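Local coordinates for protein chitinase (Thermococcus kodakarensis KOD1, PDB 5DHD) that serves as a chitin-binding domain of a chitinase with dual catalytic domains, probably holding the enzyme on its insoluble polysaccharide substrate, at residues V23-G28 with I88-D93; S43-F48 with V60-V65. One frame throughout, in Å; residues are numbered along the deposited sequence.

Contact 1: residues V23-G28 with I88-D93. With PE3 (3,6,9,12,15,18,21,24,27,30,33,36,39-tridecaoxahentetracontane-1,41-diol), chain E; PE3 (3,6,9,12,15,18,21,24,27,30,33,36,39-tridecaoxahentetracontane-1,41-diol), chain D; PE3 (3,6,9,12,15,18,21,24,27,30,33,36,39-tridecaoxahentetracontane-1,41-diol), chain F; PE3 (3,6,9,12,15,18,21,24,27,30,33,36,39-tridecaoxahentetracontane-1,41-diol), chain G.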
ATOM      1  N   VAL A  23       3.793  -2.689   4.666  1.00 12.74           N
ATOM      2  CA  VAL A  23       2.967  -3.581   3.874  1.00 13.77           C
ATOM      3  C   VAL A  23       3.716  -4.744   3.255  1.00 11.74           C
ATOM      4  O   VAL A  23       4.784  -4.560   2.673  1.00 14.51           O
ATOM      5  CB  VAL A  23       2.313  -2.762   2.729  1.00 14.36           C
ATOM      6  CG1 VAL A  23       1.434  -3.672   1.855  1.00 14.93           C
ATOM      7  CG2 VAL A  23       1.509  -1.604   3.297  1.00 16.46           C
ATOM      8  N   THR A  24       3.158  -5.943   3.385  1.00 13.71           N
ATOM      9  CA  THR A  24       3.756  -7.111   2.756  1.00 12.79           C
ATOM     10  C   THR A  24       2.714  -7.720   1.849  1.00 13.35           C
ATOM     11  O   THR A  24       1.565  -7.941   2.251  1.00 13.76           O
ATOM     12  CB  THR A  24       4.160  -8.180   3.793  1.00 18.50           C
ATOM     13  OG1 THR A  24       5.233  -7.670   4.586  1.00 24.97           O
ATOM     14  CG2 THR A  24       4.638  -9.461   3.105  1.00 18.22           C
ATOM     15  N   LEU A  25       3.123  -7.958   0.611  1.00 14.10           N
ATOM     16  CA  LEU A  25       2.252  -8.556  -0.379  1.00 12.44           C
ATOM     17  C   LEU A  25       2.700  -9.987  -0.632  1.00 15.31           C
ATOM     18  O   LEU A  25       3.863 -10.244  -0.926  1.00 18.54           O
ATOM     19  CB  LEU A  25       2.285  -7.775  -1.699  1.00 14.12           C
ATOM     20  CG  LEU A  25       2.062  -6.266  -1.607  1.00 12.84           C
ATOM     21  CD1 LEU A  25       2.148  -5.660  -3.018  1.00 15.75           C
ATOM     22  CD2 LEU A  25       0.689  -5.944  -0.968  1.00 15.06           C
ATOM     23  N   ASN A  26       1.759 -10.906  -0.501  0.50 14.11           N
ATOM     24  CA  ASN A  26       2.014 -12.316  -0.715  0.50 15.29           C
ATOM     25  C   ASN A  26       1.280 -12.648  -2.014  0.50 15.96           C
ATOM     26  O   ASN A  26       0.120 -13.011  -1.983  0.50 15.63           O
ATOM     27  CB  ASN A  26       1.446 -13.083   0.481  0.50 13.59           C
ATOM     28  CG  ASN A  26       1.387 -14.564   0.246  0.50 18.17           C
ATOM     29  OD1 ASN A  26       2.290 -15.139  -0.344  0.50 21.76           O
ATOM     30  ND2 ASN A  26       0.321 -15.197   0.730  0.50 25.06           N
ATOM     31  N   LEU A  27       1.974 -12.486  -3.144  1.00 16.97           N
ATOM     32  CA  LEU A  27       1.375 -12.708  -4.454  1.00 15.24           C
ATOM     33  C   LEU A  27       1.562 -14.069  -5.104  1.00 16.35           C
ATOM     34  O   LEU A  27       0.783 -14.439  -5.983  1.00 19.28           O
ATOM     35  CB  LEU A  27       1.885 -11.614  -5.397  1.00 17.81           C
ATOM     36  CG  LEU A  27       1.828 -10.197  -4.803  1.00 17.17           C
ATOM     37  CD1 LEU A  27       2.422  -9.220  -5.826  1.00 18.20           C
ATOM     38  CD2 LEU A  27       0.377  -9.798  -4.440  1.00 16.95           C
ATOM     39  N   GLY A  28       2.590 -14.804  -4.688  1.00 17.20           N
ATOM     40  CA  GLY A  28       2.835 -16.115  -5.268  1.00 19.22           C
ATOM     41  C   GLY A  28       3.524 -16.055  -6.621  1.00 22.10           C
ATOM     42  O   GLY A  28       3.764 -17.088  -7.249  1.00 23.86           O
ATOM     43  N   ILE A  88      -6.943   0.371   2.314  1.00 13.36           N
ATOM     44  CA  ILE A  88      -5.845   0.003   1.428  1.00 14.07           C
ATOM     45  C   ILE A  88      -6.380  -1.093   0.512  1.00 14.06           C
ATOM     46  O   ILE A  88      -6.936  -2.088   0.985  1.00 15.81           O
ATOM     47  CB  ILE A  88      -4.608  -0.523   2.205  1.00 13.75           C
ATOM     48  CG1 ILE A  88      -4.085   0.567   3.166  1.00 14.54           C
ATOM     49  CG2 ILE A  88      -3.523  -0.988   1.205  1.00 13.44           C
ATOM     50  CD1 ILE A  88      -2.899   0.120   4.041  1.00 16.44           C
ATOM     51  N   TYR A  89      -6.224  -0.899  -0.793  1.00 14.79           N
ATOM     52  CA  TYR A  89      -6.705  -1.862  -1.780  1.00 13.37           C
ATOM     53  C   TYR A  89      -5.557  -2.422  -2.609  1.00 13.54           C
ATOM     54  O   TYR A  89      -4.706  -1.668  -3.077  1.00 15.80           O
ATOM     55  CB  TYR A  89      -7.696  -1.182  -2.742  1.00 16.72           C
ATOM     56  CG  TYR A  89      -8.875  -0.519  -2.056  1.00 16.41           C
ATOM     57  CD1 TYR A  89     -10.030  -1.244  -1.751  1.00 19.80           C
ATOM     58  CD2 TYR A  89      -8.824   0.822  -1.699  1.00 18.26           C
ATOM     59  CE1 TYR A  89     -11.104  -0.635  -1.104  1.00 21.52           C
ATOM     60  CE2 TYR A  89      -9.886   1.438  -1.057  1.00 17.85           C
ATOM     61  CZ  TYR A  89     -11.014   0.700  -0.769  1.00 21.15           C
ATOM     62  OH  TYR A  89     -12.060   1.331  -0.153  1.00 24.45           O
ATOM     63  N   LEU A  90      -5.542  -3.739  -2.793  1.00 12.97           N
ATOM     64  CA  LEU A  90      -4.513  -4.379  -3.608  1.00 12.90           C
ATOM     65  C   LEU A  90      -5.128  -4.844  -4.922  1.00 14.26           C
ATOM     66  O   LEU A  90      -6.017  -5.699  -4.940  1.00 14.16           O
ATOM     67  CB  LEU A  90      -3.893  -5.578  -2.896  1.00 13.70           C
ATOM     68  CG  LEU A  90      -2.984  -6.469  -3.770  1.00 13.08           C
ATOM     69  CD1 LEU A  90      -1.739  -5.711  -4.250  1.00 15.17           C
ATOM     70  CD2 LEU A  90      -2.590  -7.710  -2.955  1.00 14.56           C
ATOM     71  N   TYR A  91      -4.645  -4.265  -6.016  1.00 13.84           N
ATOM     72  CA  TYR A  91      -5.111  -4.611  -7.350  1.00 14.07           C
ATOM     73  C   TYR A  91      -4.010  -5.288  -8.143  1.00 14.96           C
ATOM     74  O   TYR A  91      -2.871  -4.827  -8.163  1.00 16.39           O
ATOM     75  CB  TYR A  91      -5.569  -3.374  -8.125  1.00 17.14           C
ATOM     76  CG  TYR A  91      -6.913  -2.849  -7.686  1.00 17.11           C
ATOM     77  CD1 TYR A  91      -8.094  -3.389  -8.204  1.00 19.04           C
ATOM     78  CD2 TYR A  91      -7.013  -1.838  -6.725  1.00 15.77           C
ATOM     79  CE1 TYR A  91      -9.347  -2.932  -7.769  1.00 20.85           C
ATOM     80  CE2 TYR A  91      -8.265  -1.372  -6.285  1.00 19.16           C
ATOM     81  CZ  TYR A  91      -9.417  -1.929  -6.815  1.00 23.34           C
ATOM     82  OH  TYR A  91     -10.652  -1.478  -6.403  1.00 26.93           O
ATOM     83  N   VAL A  92      -4.358  -6.395  -8.787  1.00 14.34           N
ATOM     84  CA  VAL A  92      -3.417  -7.128  -9.617  1.00 17.52           C
ATOM     85  C   VAL A  92      -4.139  -7.433 -10.923  1.00 22.15           C
ATOM     86  O   VAL A  92      -5.195  -8.071 -10.930  1.00 21.93           O
ATOM     87  CB  VAL A  92      -2.951  -8.432  -8.954  1.00 17.81           C
ATOM     88  CG1 VAL A  92      -2.057  -9.229  -9.943  1.00 21.15           C
ATOM     89  CG2 VAL A  92      -2.163  -8.104  -7.664  1.00 18.81           C
ATOM     90  N   ASP A  93      -3.566  -6.948 -12.020  1.00 23.60           N
ATOM     91  CA  ASP A  93      -4.134  -7.136 -13.346  1.00 26.55           C
ATOM     92  C   ASP A  93      -5.591  -6.683 -13.422  1.00 27.19           C
ATOM     93  O   ASP A  93      -6.422  -7.325 -14.066  1.00 28.32           O
ATOM     94  CB  ASP A  93      -3.963  -8.594 -13.788  1.00 29.30           C
ATOM     95  CG  ASP A  93      -2.488  -8.986 -13.930  1.00 31.91           C
ATOM     96  OD1 ASP A  93      -1.663  -8.084 -14.186  1.00 35.31           O
ATOM     97  OD2 ASP A  93      -2.143 -10.179 -13.791  1.00 33.59           O
TER
HETATM   98  C18 PE3 E 804     -10.623   2.145  -7.302  0.50 26.51           C
HETATM   99  C17 PE3 E 804     -10.746   1.161  -8.457  0.50 30.59           C
HETATM  100  O16 PE3 E 804      -9.431   0.721  -8.749  0.50 32.17           O
HETATM  101  C15 PE3 E 804      -9.388  -0.213  -9.809  0.50 35.69           C
HETATM  102  C14 PE3 E 804      -7.928  -0.569 -10.014  0.50 39.97           C
HETATM  103  O13 PE3 E 804      -7.325   0.577 -10.591  0.50 35.27           O
HETATM  104  C12 PE3 E 804      -5.947   0.303 -10.759  0.50 38.34           C
HETATM  105  C11 PE3 E 804      -5.293   1.523 -11.398  0.50 39.32           C
HETATM  106  O10 PE3 E 804      -5.566   2.717 -10.685  0.50 46.47           O
HETATM  107  C9  PE3 E 804      -4.866   3.733 -11.400  0.50 44.67           C
HETATM  108  C8  PE3 E 804      -5.029   5.121 -10.796  0.50 43.38           C
HETATM  109  O7  PE3 E 804      -6.342   5.293 -10.283  0.50 36.56           O
HETATM  110  C6  PE3 E 804      -6.361   6.599  -9.720  0.50 43.09           C
HETATM  111  C5  PE3 E 804      -7.730   6.959  -9.136  0.50 37.41           C
HETATM  112  O4  PE3 E 804      -8.287   5.844  -8.456  0.50 41.88           O
HETATM  113  C42 PE3 D 803       4.959  -7.781  10.476  0.50 46.76           C
HETATM  114  C41 PE3 D 803       4.621  -8.095  11.919  0.50 46.56           C
HETATM  115  O40 PE3 D 803       5.600  -7.484  12.752  0.50 42.36           O
HETATM  116  C39 PE3 D 803       5.257  -7.794  14.097  0.50 32.89           C
HETATM  117  C38 PE3 D 803       6.264  -7.164  15.064  0.50 32.19           C
HETATM  118  O37 PE3 D 803       6.257  -5.754  14.933  0.50 39.32           O
HETATM  119  C36 PE3 D 803       7.213  -5.184  15.842  0.50 38.84           C
HETATM  120  C35 PE3 D 803       7.233  -3.634  15.710  0.50 43.39           C
HETATM  121  O34 PE3 D 803       7.671  -3.254  14.382  0.50 48.02           O
HETATM  122  C33 PE3 D 803       7.664  -1.816  14.258  0.50 50.71           C
HETATM  123  C32 PE3 D 803       8.110  -1.406  12.837  0.50 57.00           C
HETATM  124  O31 PE3 D 803       8.550  -2.532  12.057  0.50 64.97           O
HETATM  125  C30 PE3 D 803       8.932  -2.050  10.780  0.50 57.33           C
HETATM  126  C29 PE3 D 803       9.427  -3.190   9.895  0.50 51.49           C
HETATM  127  O28 PE3 D 803       8.355  -4.106   9.636  0.50 60.41           O
HETATM  128  C27 PE3 D 803       8.878  -5.124   8.778  0.50 60.76           C
HETATM  129  C26 PE3 D 803       7.782  -6.128   8.417  0.50 59.53           C
HETATM  130  O25 PE3 D 803       6.629  -5.471   7.880  0.50 49.51           O
HETATM  131  C24 PE3 D 803       5.723  -6.516   7.539  0.50 47.88           C
HETATM  132  C23 PE3 D 803       4.455  -5.952   6.940  0.50 28.59           C
HETATM  133  O22 PE3 D 803       3.312  -6.573   7.458  0.50 29.03           O
HETATM  134  C30 PE3 F 805     -12.361  -4.272   3.778  1.00 34.15           C
HETATM  135  C29 PE3 F 805     -11.855  -3.065   2.990  1.00 29.36           C
HETATM  136  O28 PE3 F 805     -12.790  -2.008   3.118  1.00 50.47           O
HETATM  137  C27 PE3 F 805     -12.291  -0.895   2.372  1.00 45.88           C
HETATM  138  C26 PE3 F 805     -13.276   0.274   2.466  1.00 45.74           C
HETATM  139  O25 PE3 F 805     -13.172   0.908   3.746  1.00 40.88           O
HETATM  140  O31 PE3 G 806      -1.420 -15.609  -2.730  1.00 50.40           O
HETATM  141  C30 PE3 G 806      -1.981 -15.987  -1.471  1.00 57.62           C
HETATM  142  C29 PE3 G 806      -3.352 -15.330  -1.307  1.00 54.33           C
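Leu-90 reaches between Leu-25 and Leu-27 and gives one methyl to each. Its CD1 stands 4.1 Å from CD1 of Leu-25 and equally near that residue's CD2, while its CD2 meets CD2 of Leu-27 at 3.9 Å; in both pairs the side chains pass each other at a slant. With CG opposite the backbone N (chi1 169°) and chi2 at 64°, Leu-90 sends CD1 toward Leu-25 and CD2 toward Leu-27; those two residues set CG opposite their carbonyl carbons instead. Leu-27 CD2 also approaches CG2 of Val-92, more loosely, at 4.4 Å. All four residues are buried, and the contact is wholly apolar. Tyr-91, between Leu-90 and Val-92, projects from the other side of its strand, where a polyethylene glycol (PE3, chain E) lies against its ring: C14 sits 3.3 Å above the ring plane, over its centre. A serine at this place would probably deprive the polyether of that flat support and Leu-96 of an apolar neighbour. The leucines join two sheets face to face: strand 19-26, backbone-bonded to strands 9-15 and 72-79, faces strand 85-92, with Leu-9 and Trp-33 packing on Leu-25 and Trp-97 of strand 95-99 on Val-92.

Contact 2: residues S43-F48 with V60-V65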
ATOM      1  N   SER A  43      -4.484  14.671   5.546  1.00 19.88           N
ATOM      2  CA  SER A  43      -3.296  13.846   5.722  1.00 18.93           C
ATOM      3  C   SER A  43      -2.587  13.642   4.389  1.00 17.95           C
ATOM      4  O   SER A  43      -3.196  13.738   3.326  1.00 21.29           O
ATOM      5  CB  SER A  43      -3.653  12.472   6.329  1.00 17.91           C
ATOM      6  OG  SER A  43      -2.507  11.624   6.473  1.00 19.21           O
ATOM      7  N   SER A  44      -1.291  13.368   4.457  1.00 16.73           N
ATOM      8  CA  SER A  44      -0.512  13.121   3.257  1.00 15.85           C
ATOM      9  C   SER A  44       0.621  12.165   3.592  1.00 15.64           C
ATOM     10  O   SER A  44       0.981  11.994   4.758  1.00 16.67           O
ATOM     11  CB  SER A  44       0.084  14.418   2.672  1.00 21.71           C
ATOM     12  OG  SER A  44       0.987  15.034   3.561  1.00 28.18           O
ATOM     13  N   VAL A  45       1.163  11.521   2.568  1.00 15.48           N
ATOM     14  CA  VAL A  45       2.274  10.605   2.765  1.00 15.12           C
ATOM     15  C   VAL A  45       3.538  11.446   2.825  1.00 16.57           C
ATOM     16  O   VAL A  45       3.830  12.209   1.898  1.00 23.09           O
ATOM     17  CB  VAL A  45       2.350   9.578   1.612  1.00 19.41           C
ATOM     18  CG1 VAL A  45       3.666   8.814   1.660  1.00 18.18           C
ATOM     19  CG2 VAL A  45       1.195   8.624   1.731  1.00 20.56           C
ATOM     20  N   SER A  46       4.277  11.324   3.920  1.00 14.76           N
ATOM     21  CA  SER A  46       5.505  12.091   4.094  1.00 17.60           C
ATOM     22  C   SER A  46       6.763  11.289   3.780  1.00 17.97           C
ATOM     23  O   SER A  46       7.827  11.864   3.539  1.00 19.68           O
ATOM     24  CB  SER A  46       5.577  12.665   5.507  1.00 21.43           C
ATOM     25  OG  SER A  46       5.430  11.655   6.474  1.00 21.66           O
ATOM     26  N   SER A  47       6.647   9.965   3.786  1.00 14.05           N
ATOM     27  CA  SER A  47       7.791   9.113   3.493  1.00 12.38           C
ATOM     28  C   SER A  47       7.345   7.777   2.904  1.00 12.40           C
ATOM     29  O   SER A  47       6.261   7.287   3.211  1.00 12.32           O
ATOM     30  CB  SER A  47       8.589   8.830   4.777  1.00 16.69           C
ATOM     31  OG  SER A  47       9.761   8.073   4.521  1.00 20.64           O
ATOM     32  N   PHE A  48       8.168   7.209   2.030  1.00 11.63           N
ATOM     33  CA  PHE A  48       7.870   5.903   1.453  1.00 12.13           C
ATOM     34  C   PHE A  48       9.149   5.263   0.941  1.00 11.37           C
ATOM     35  O   PHE A  48      10.146   5.950   0.688  1.00 12.08           O
ATOM     36  CB  PHE A  48       6.806   5.973   0.335  1.00 11.79           C
ATOM     37  CG  PHE A  48       7.250   6.727  -0.894  1.00 11.90           C
ATOM     38  CD1 PHE A  48       7.151   8.105  -0.946  1.00 12.78           C
ATOM     39  CD2 PHE A  48       7.772   6.045  -1.992  1.00 12.79           C
ATOM     40  CE1 PHE A  48       7.575   8.806  -2.097  1.00 13.36           C
ATOM     41  CE2 PHE A  48       8.196   6.732  -3.146  1.00 13.43           C
ATOM     42  CZ  PHE A  48       8.094   8.103  -3.188  1.00 13.92           C
ATOM     43  N   VAL A  60      -3.580   7.518  -2.901  1.00 13.55           N
ATOM     44  CA  VAL A  60      -2.131   7.475  -2.994  1.00 14.44           C
ATOM     45  C   VAL A  60      -1.912   6.106  -3.624  1.00 15.72           C
ATOM     46  O   VAL A  60      -2.346   5.087  -3.082  1.00 16.65           O
ATOM     47  CB  VAL A  60      -1.441   7.590  -1.608  1.00 14.72           C
ATOM     48  CG1 VAL A  60       0.080   7.527  -1.793  1.00 17.56           C
ATOM     49  CG2 VAL A  60      -1.816   8.924  -0.956  1.00 17.20           C
ATOM     50  N   VAL A  61      -1.260   6.090  -4.781  1.00 15.03           N
ATOM     51  CA  VAL A  61      -1.036   4.856  -5.517  1.00 13.64           C
ATOM     52  C   VAL A  61       0.411   4.396  -5.481  1.00 13.64           C
ATOM     53  O   VAL A  61       1.322   5.118  -5.900  1.00 15.24           O
ATOM     54  CB  VAL A  61      -1.500   5.025  -6.994  1.00 17.19           C
ATOM     55  CG1 VAL A  61      -1.339   3.725  -7.749  1.00 17.74           C
ATOM     56  CG2 VAL A  61      -2.974   5.479  -7.041  1.00 20.45           C
ATOM     57  N   PHE A  62       0.616   3.184  -4.977  1.00 12.70           N
ATOM     58  CA  PHE A  62       1.947   2.611  -4.888  1.00 13.25           C
ATOM     59  C   PHE A  62       2.100   1.492  -5.904  1.00 13.57           C
ATOM     60  O   PHE A  62       1.192   0.677  -6.094  1.00 13.46           O
ATOM     61  CB  PHE A  62       2.222   2.053  -3.482  1.00 13.92           C
ATOM     62  CG  PHE A  62       2.337   3.113  -2.428  1.00 11.88           C
ATOM     63  CD1 PHE A  62       3.488   3.875  -2.302  1.00 13.75           C
ATOM     64  CD2 PHE A  62       1.276   3.341  -1.554  1.00 13.75           C
ATOM     65  CE1 PHE A  62       3.587   4.853  -1.310  1.00 14.74           C
ATOM     66  CE2 PHE A  62       1.372   4.326  -0.554  1.00 14.13           C
ATOM     67  CZ  PHE A  62       2.520   5.071  -0.437  1.00 13.30           C
ATOM     68  N   THR A  63       3.255   1.471  -6.557  1.00 12.25           N
ATOM     69  CA  THR A  63       3.571   0.449  -7.542  1.00 12.26           C
ATOM     70  C   THR A  63       4.990  -0.040  -7.263  1.00 13.34           C
ATOM     71  O   THR A  63       5.793   0.667  -6.648  1.00 13.44           O
ATOM     72  CB  THR A  63       3.425   0.986  -8.992  1.00 16.04           C
ATOM     73  OG1 THR A  63       4.132   2.227  -9.126  1.00 16.25           O
ATOM     74  CG2 THR A  63       1.951   1.212  -9.324  1.00 15.68           C
ATOM     75  N   PRO A  64       5.324  -1.245  -7.735  1.00 13.08           N
ATOM     76  CA  PRO A  64       6.662  -1.782  -7.484  1.00 12.38           C
ATOM     77  C   PRO A  64       7.838  -1.168  -8.207  1.00 14.14           C
ATOM     78  O   PRO A  64       7.717  -0.694  -9.338  1.00 15.34           O
ATOM     79  CB  PRO A  64       6.531  -3.264  -7.864  1.00 13.06           C
ATOM     80  CG  PRO A  64       5.492  -3.239  -8.972  1.00 15.34           C
ATOM     81  CD  PRO A  64       4.483  -2.193  -8.502  1.00 14.68           C
ATOM     82  N   VAL A  65       8.977  -1.161  -7.521  1.00 14.86           N
ATOM     83  CA  VAL A  65      10.212  -0.726  -8.152  1.00 14.60           C
ATOM     84  C   VAL A  65      10.660  -2.004  -8.871  1.00 16.97           C
ATOM     85  O   VAL A  65      10.048  -3.061  -8.696  1.00 16.49           O
ATOM     86  CB  VAL A  65      11.266  -0.226  -7.116  1.00 16.22           C
ATOM     87  CG1 VAL A  65      10.788   1.106  -6.540  1.00 15.96           C
ATOM     88  CG2 VAL A  65      11.507  -1.255  -6.002  1.00 14.47           C
TER
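Val-45 supplies the aliphatic part of the contact through one methyl, CG2, which lies 3.9 Å from Val-60 CG1 and 4.0 Å from Val-60 CG2, thus set against both branches of the opposing valine. The same methyl comes within 4.4 Å of Phe-62 CZ, at a slant to the ring. The aromatic part pairs Phe-48 with Phe-62: Phe-62 CE1 touches Phe-48 CB at 3.8 Å and CG at 4.1 Å. With CG between its backbone N and carbonyl carbon (chi1 66°), Phe-48 presents CB and the start of its ring to that atom. Phe-62 is buried and also stacks on Phe-77, while Phe-75 meets its ring with the planes at about 45°. Backbone bonds to the neighbouring strand 72-79 explain the three-residue step between the two inward side chains: Ser-46 and Ser-47 are both set opposite Ile-78 in a classic beta bulge, and the extra residue lets Val-45 and Phe-48 both point inward. The segments themselves belong to separate sheets. Their strand axes run 10.8 Å apart at closest approach and only 7° from parallel, too distant for backbone pairing, which is the face-to-face packing of a beta sandwich, consistent with membership of the cellulose-binding domain family.

From the N terminus, strand 9-15 turns back into strand 19-26, whose end forms the first half of contact 1. The chain then crosses through strand 34-39 of the other sheet to strand 45-49, and contact 2 closes a short loop of 11 residues holding strand 51-56. Strand 72-79 follows before 88-93 completes contact 1, whose 59-residue loop therefore encloses contact 2 entirely; the two do not cross. Both bridge the same pair of sheets. Strands 19-26 and 45-49 flank strand 72-79, and strands 85-92 and 59-64 flank strand 34-39, which places the contacts on opposite sides of the chain's centre, their own centres 14 Å apart.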